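Local coordinates for D-alanine--D-alanine ligase (Coxiella burnetii, PDB 3TQT) that catalyses the ATP-dependent joining of two D-alanine molecules into D-alanyl-D-alanine, a building block of the peptidoglycan of the bacterial cell wall, at the interface of chains A and B. Residues are numbered along the deposited sequence; one frame, centred on the assembly and turned at random. Chains: chain A/B, D-alanine--D-alanine ligase.

Contact 1: the interface of chains A and B. Residues chain A 113-115, 118-119, 122, 132, 136; chain B 113-115, 118-119, 121-122, 132-133.
A:Gly114 and B:Gly114, both with positive phi, turn the backbone into helix 115-122, and the two copies of this helix cross so closely that backbone meets backbone, A:Gly118 CA lying 3.5 Å from B:Ala115 CA. Small residues permit this: the A:Ala115 methyl CB rests against the carbonyl oxygen of B:Gly118, and its twin does the same with the chains exchanged. A:Asp113 caps its own helix, OD1 of the carboxylate accepting the N-H of A:Ala115 at 3.0 Å, nearly straight (162° at H) but from above the carboxylate plane; chi1 59° tucks CG between backbone N and C, which folds the carboxylate back over the start of the helix. Farther along, the leucines interleave. A:Leu119, its CG anti to the backbone N, crosses B:Leu119 obliquely through the CD1 tips, while its CD2 meets B:Leu122 CD1 at 3.7 Å, those two side chains crossing at about a right angle. At the start of helix 132-139 the valines also cross nearly perpendicularly, A:Val132 CG1 standing 3.9 Å from B:Val132 CG1. B:Gln133 has CG anti to the carbonyl carbon (chi1 -63°), which lays CG on the A:Ala136 methyl CB at 3.6 Å; the bend at chi2 then turns the amide toward A:Asp113. B:Gln133 NE2 comes within 2.8 Å of the carbonyl A:Asp113 O, but neither amide N-H is aimed well enough to count as a hydrogen bond.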
loop_
_atom_site.group_PDB
_atom_site.type_symbol
_atom_site.label_atom_id
_atom_site.label_comp_id
_atom_site.label_asym_id
_atom_site.label_seq_id
_atom_site.Cartn_x
_atom_site.Cartn_y
_atom_site.Cartn_z
ATOM N N ASP A 113 -0.130 7.632 -1.852
ATOM C CA ASP A 113 0.824 6.607 -1.428
ATOM C C ASP A 113 0.193 5.502 -0.605
ATOM O O ASP A 113 0.898 4.690 -0.007
ATOM C CB ASP A 113 2.005 7.201 -0.657
ATOM C CG ASP A 113 1.584 7.957 0.597
ATOM O OD1 ASP A 113 0.403 7.894 1.015
ATOM O OD2 ASP A 113 2.463 8.633 1.165
ATOM N N GLY A 114 -1.133 5.487 -0.563
ATOM C CA GLY A 114 -1.835 4.467 0.171
ATOM C C GLY A 114 -2.165 4.832 1.599
ATOM O O GLY A 114 -2.949 4.140 2.221
ATOM N N ALA A 115 -1.584 5.905 2.132
ATOM C CA ALA A 115 -1.834 6.251 3.531
ATOM C C ALA A 115 -3.298 6.616 3.772
ATOM O O ALA A 115 -3.959 6.035 4.633
ATOM C CB ALA A 115 -0.905 7.378 3.998
ATOM N N GLY A 118 -5.534 3.773 3.248
ATOM C CA GLY A 118 -5.472 2.851 4.377
ATOM C C GLY A 118 -6.412 3.240 5.505
ATOM O O GLY A 118 -7.084 2.384 6.100
ATOM N N LEU A 119 -6.469 4.535 5.800
ATOM C CA LEU A 119 -7.388 5.045 6.810
ATOM C C LEU A 119 -8.817 4.775 6.374
ATOM O O LEU A 119 -9.662 4.347 7.169
ATOM C CB LEU A 119 -7.179 6.545 7.031
ATOM C CG LEU A 119 -8.216 7.192 7.950
ATOM C CD1 LEU A 119 -8.393 6.350 9.208
ATOM C CD2 LEU A 119 -7.802 8.630 8.287
ATOM N N LEU A 122 -9.735 1.292 6.892
ATOM C CA LEU A 122 -9.971 1.015 8.308
ATOM C C LEU A 122 -11.348 1.520 8.735
ATOM O O LEU A 122 -11.953 0.984 9.663
ATOM C CB LEU A 122 -8.903 1.678 9.168
ATOM C CG LEU A 122 -7.523 1.044 9.081
ATOM C CD1 LEU A 122 -6.515 1.967 9.737
ATOM C CD2 LEU A 122 -7.556 -0.308 9.780
ATOM N N VAL A 132 -5.127 0.560 -1.477
ATOM C CA VAL A 132 -3.859 0.786 -0.792
ATOM C C VAL A 132 -2.700 0.193 -1.577
ATOM O O VAL A 132 -1.693 0.854 -1.815
ATOM C CB VAL A 132 -3.859 0.215 0.638
ATOM C CG1 VAL A 132 -2.439 0.228 1.214
ATOM C CG2 VAL A 132 -4.814 1.020 1.517
ATOM N N ALA A 136 0.244 2.276 -3.619
ATOM C CA ALA A 136 1.639 2.129 -3.204
ATOM C C ALA A 136 2.486 1.690 -4.377
ATOM O O ALA A 136 3.575 2.214 -4.601
ATOM C CB ALA A 136 1.758 1.154 -2.047
ATOM N N ASP B 113 -1.463 -5.290 5.522
ATOM C CA ASP B 113 -1.793 -4.961 4.133
ATOM C C ASP B 113 -1.717 -3.478 3.850
ATOM O O ASP B 113 -2.214 -3.001 2.828
ATOM C CB ASP B 113 -3.169 -5.496 3.752
ATOM C CG ASP B 113 -4.311 -4.769 4.458
ATOM O OD1 ASP B 113 -4.082 -3.845 5.283
ATOM O OD2 ASP B 113 -5.459 -5.155 4.188
ATOM N N GLY B 114 -1.081 -2.756 4.763
ATOM C CA GLY B 114 -0.737 -1.374 4.522
ATOM C C GLY B 114 -1.738 -0.396 5.077
ATOM O O GLY B 114 -1.429 0.782 5.200
ATOM N N ALA B 115 -2.949 -0.863 5.375
ATOM C CA ALA B 115 -3.987 0.060 5.819
ATOM C C ALA B 115 -3.637 0.652 7.169
ATOM O O ALA B 115 -3.630 1.872 7.336
ATOM C CB ALA B 115 -5.358 -0.616 5.841
ATOM N N GLY B 118 -0.715 2.832 6.849
ATOM C CA GLY B 118 -1.166 4.084 6.259
ATOM C C GLY B 118 -1.661 5.081 7.288
ATOM O O GLY B 118 -1.318 6.277 7.246
ATOM N N LEU B 119 -2.482 4.602 8.215
ATOM C CA LEU B 119 -2.980 5.467 9.280
ATOM C C LEU B 119 -1.825 5.958 10.142
ATOM O O LEU B 119 -1.761 7.137 10.521
ATOM C CB LEU B 119 -4.023 4.755 10.151
ATOM C CG LEU B 119 -4.427 5.569 11.389
ATOM C CD1 LEU B 119 -5.089 6.887 10.982
ATOM C CD2 LEU B 119 -5.326 4.785 12.317
ATOM N N GLU B 121 1.227 6.293 9.291
ATOM C CA GLU B 121 1.942 7.282 8.482
ATOM C C GLU B 121 1.252 8.638 8.541
ATOM O O GLU B 121 1.905 9.657 8.760
ATOM C CB GLU B 121 2.078 6.832 7.021
ATOM C CG GLU B 121 2.979 5.630 6.819
ATOM C CD GLU B 121 4.450 5.964 6.912
ATOM O OE1 GLU B 121 4.803 7.157 7.008
ATOM O OE2 GLU B 121 5.267 5.031 6.888
ATOM N N LEU B 122 -0.067 8.649 8.354
ATOM C CA LEU B 122 -0.844 9.887 8.451
ATOM C C LEU B 122 -0.668 10.573 9.798
ATOM O O LEU B 122 -0.760 11.790 9.896
ATOM C CB LEU B 122 -2.335 9.624 8.246
ATOM C CG LEU B 122 -2.880 9.438 6.837
ATOM C CD1 LEU B 122 -4.347 9.014 6.918
ATOM C CD2 LEU B 122 -2.722 10.736 6.051
ATOM N N VAL B 132 3.912 1.110 4.329
ATOM C CA VAL B 132 2.688 0.842 3.581
ATOM C C VAL B 132 3.012 -0.001 2.346
ATOM O O VAL B 132 2.416 -1.056 2.106
ATOM C CB VAL B 132 2.033 2.155 3.162
ATOM C CG1 VAL B 132 0.918 1.912 2.127
ATOM C CG2 VAL B 132 1.484 2.851 4.392
ATOM N N GLN B 133 3.966 0.488 1.573
ATOM C CA GLN B 133 4.327 -0.111 0.304
ATOM C C GLN B 133 4.801 -1.548 0.482
ATOM O O GLN B 133 4.356 -2.454 -0.217
ATOM C CB GLN B 133 5.401 0.749 -0.374
ATOM C CG GLN B 133 4.937 2.202 -0.727
ATOM C CD GLN B 133 4.622 3.113 0.490
ATOM O OE1 GLN B 133 5.305 3.063 1.531
ATOM N NE2 GLN B 133 3.581 3.962 0.346
#

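Contact 2: the interface of chains A and B. Residues chain A 137, 143, 146-147, 150; chain B 137, 143, 146-147, 150.
Helix 141-150 of this D-alanine--D-alanine ligase packs against its copy in the partner chain, and A:Val137 and B:Val137 from the preceding helix 132-139 add to the contact, a purely apolar helix-to-helix seam in which the two sides meet through carbon atoms. Such a seam depends on how branched side chains interlock, and here each leucine divides its two methyls between two different valines. A:Leu143 extends with CG anti to the backbone N (chi1 176°). Its CD1 branch reaches B:Val147 CG2 at 3.6 Å, the two side chains crossing at about a right angle. The other branch, A:Leu143 CD2, runs tip to tip into B:Val137 CG2 at 3.7 Å. With the chains exchanged, B:Leu143 CD1 touches A:Val147 CG2 at 3.5 Å and B:Leu143 CD2 faces A:Val137 CG2. The valines share one orientation: CG1 is anti to the backbone N (chi1 170° in A:Val147), so CG2, anti to the carbonyl carbon, is the methyl offered to the partner. Toward the end of the helix single methyls meet, yet A:Thr146 hides more surface here (42 Å²) than any other residue of the patch. A:Thr146 sets OG1 anti to the carbonyl carbon (chi1 -66°), which places its hydroxyl beside the backbone N and leaves the methyl CG2 to make the crossing, 3.6 Å from B:Ala150 CB. The exchanged pair keeps the same spacing, A:Ala150 CB lying 3.6 Å from B:Thr146 CG2.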
loop_
_atom_site.group_PDB
_atom_site.type_symbol
_atom_site.label_atom_id
_atom_site.label_comp_id
_atom_site.label_asym_id
_atom_site.label_seq_id
_atom_site.Cartn_x
_atom_site.Cartn_y
_atom_site.Cartn_z
ATOM N N VAL A 137 1.984 0.739 -5.146
ATOM C CA VAL A 137 2.710 0.293 -6.328
ATOM C C VAL A 137 2.916 1.415 -7.361
ATOM O O VAL A 137 3.993 1.542 -7.945
ATOM C CB VAL A 137 2.030 -0.924 -6.989
ATOM C CG1 VAL A 137 2.618 -1.194 -8.367
ATOM C CG2 VAL A 137 2.178 -2.147 -6.099
ATOM N N LEU A 143 8.982 0.652 -8.579
ATOM C CA LEU A 143 8.154 -0.519 -8.279
ATOM C C LEU A 143 7.090 -0.693 -9.365
ATOM O O LEU A 143 6.833 -1.808 -9.813
ATOM C CB LEU A 143 7.504 -0.390 -6.895
ATOM C CG LEU A 143 6.536 -1.492 -6.465
ATOM C CD1 LEU A 143 7.215 -2.869 -6.529
ATOM C CD2 LEU A 143 5.991 -1.186 -5.061
ATOM N N THR A 146 8.687 -2.213 -12.292
ATOM C CA THR A 146 9.041 -3.598 -12.036
ATOM C C THR A 146 7.838 -4.472 -12.362
ATOM O O THR A 146 7.952 -5.492 -13.045
ATOM C CB THR A 146 9.405 -3.805 -10.557
ATOM O OG1 THR A 146 10.606 -3.086 -10.263
ATOM C CG2 THR A 146 9.619 -5.288 -10.252
ATOM N N VAL A 147 6.678 -4.062 -11.867
ATOM C CA VAL A 147 5.471 -4.847 -12.047
ATOM C C VAL A 147 5.061 -4.836 -13.521
ATOM O O VAL A 147 4.717 -5.879 -14.084
ATOM C CB VAL A 147 4.347 -4.340 -11.131
ATOM C CG1 VAL A 147 3.030 -4.987 -11.497
ATOM C CG2 VAL A 147 4.718 -4.605 -9.659
ATOM N N ALA A 150 7.577 -6.927 -15.645
ATOM C CA ALA A 150 7.393 -8.343 -15.350
ATOM C C ALA A 150 6.208 -8.891 -16.120
ATOM O O ALA A 150 6.200 -10.050 -16.517
ATOM C CB ALA A 150 7.197 -8.557 -13.859
ATOM N N VAL B 137 3.075 -4.979 -0.772
ATOM C CA VAL B 137 3.800 -5.900 -1.655
ATOM C C VAL B 137 3.910 -7.312 -1.074
ATOM O O VAL B 137 3.805 -8.298 -1.798
ATOM C CB VAL B 137 5.184 -5.341 -2.015
ATOM C CG1 VAL B 137 6.066 -6.400 -2.694
ATOM C CG2 VAL B 137 5.029 -4.097 -2.912
ATOM N N LEU B 143 2.131 -10.593 -6.096
ATOM C CA LEU B 143 2.889 -9.351 -6.231
ATOM C C LEU B 143 4.263 -9.487 -5.574
ATOM O O LEU B 143 5.267 -9.033 -6.123
ATOM C CB LEU B 143 2.108 -8.193 -5.595
ATOM C CG LEU B 143 2.757 -6.803 -5.633
ATOM C CD1 LEU B 143 3.137 -6.420 -7.073
ATOM C CD2 LEU B 143 1.808 -5.768 -5.027
ATOM N N THR B 146 6.304 -11.462 -7.840
ATOM C CA THR B 146 6.570 -10.720 -9.052
ATOM C C THR B 146 7.797 -9.865 -8.811
ATOM O O THR B 146 8.740 -9.875 -9.607
ATOM C CB THR B 146 5.380 -9.840 -9.432
ATOM O OG1 THR B 146 4.301 -10.684 -9.820
ATOM C CG2 THR B 146 5.725 -8.922 -10.602
ATOM N N VAL B 147 7.793 -9.155 -7.687
ATOM C CA VAL B 147 8.899 -8.277 -7.336
ATOM C C VAL B 147 10.176 -9.071 -7.057
ATOM O O VAL B 147 11.261 -8.714 -7.541
ATOM C CB VAL B 147 8.533 -7.365 -6.149
ATOM C CG1 VAL B 147 9.752 -6.560 -5.687
ATOM C CG2 VAL B 147 7.400 -6.443 -6.556
ATOM N N ALA B 150 11.604 -10.678 -10.287
ATOM C CA ALA B 150 12.165 -9.634 -11.139
ATOM C C ALA B 150 13.580 -9.258 -10.690
ATOM O O ALA B 150 14.441 -8.914 -11.507
ATOM C CB ALA B 150 11.252 -8.408 -11.163
#

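Contacts 1 and 2 are patches of one two-fold symmetric interface, the centres of their C-alpha atoms about 18 Å apart. Helix 132-139 serves both: its first turn and A:Ala136 belong to contact 1, and A:Val137 and B:Val137 to contact 2, so the two patches follow one another along the chain. Contact 1 adds the close crossing of helix 115-122, contact 2 the methyl packing of helix 141-150. Similar areas are hidden in each, 334 and 325 Å², which suggests that both help to fix the relative placement of the subunits in a dimer that is plausibly the working form.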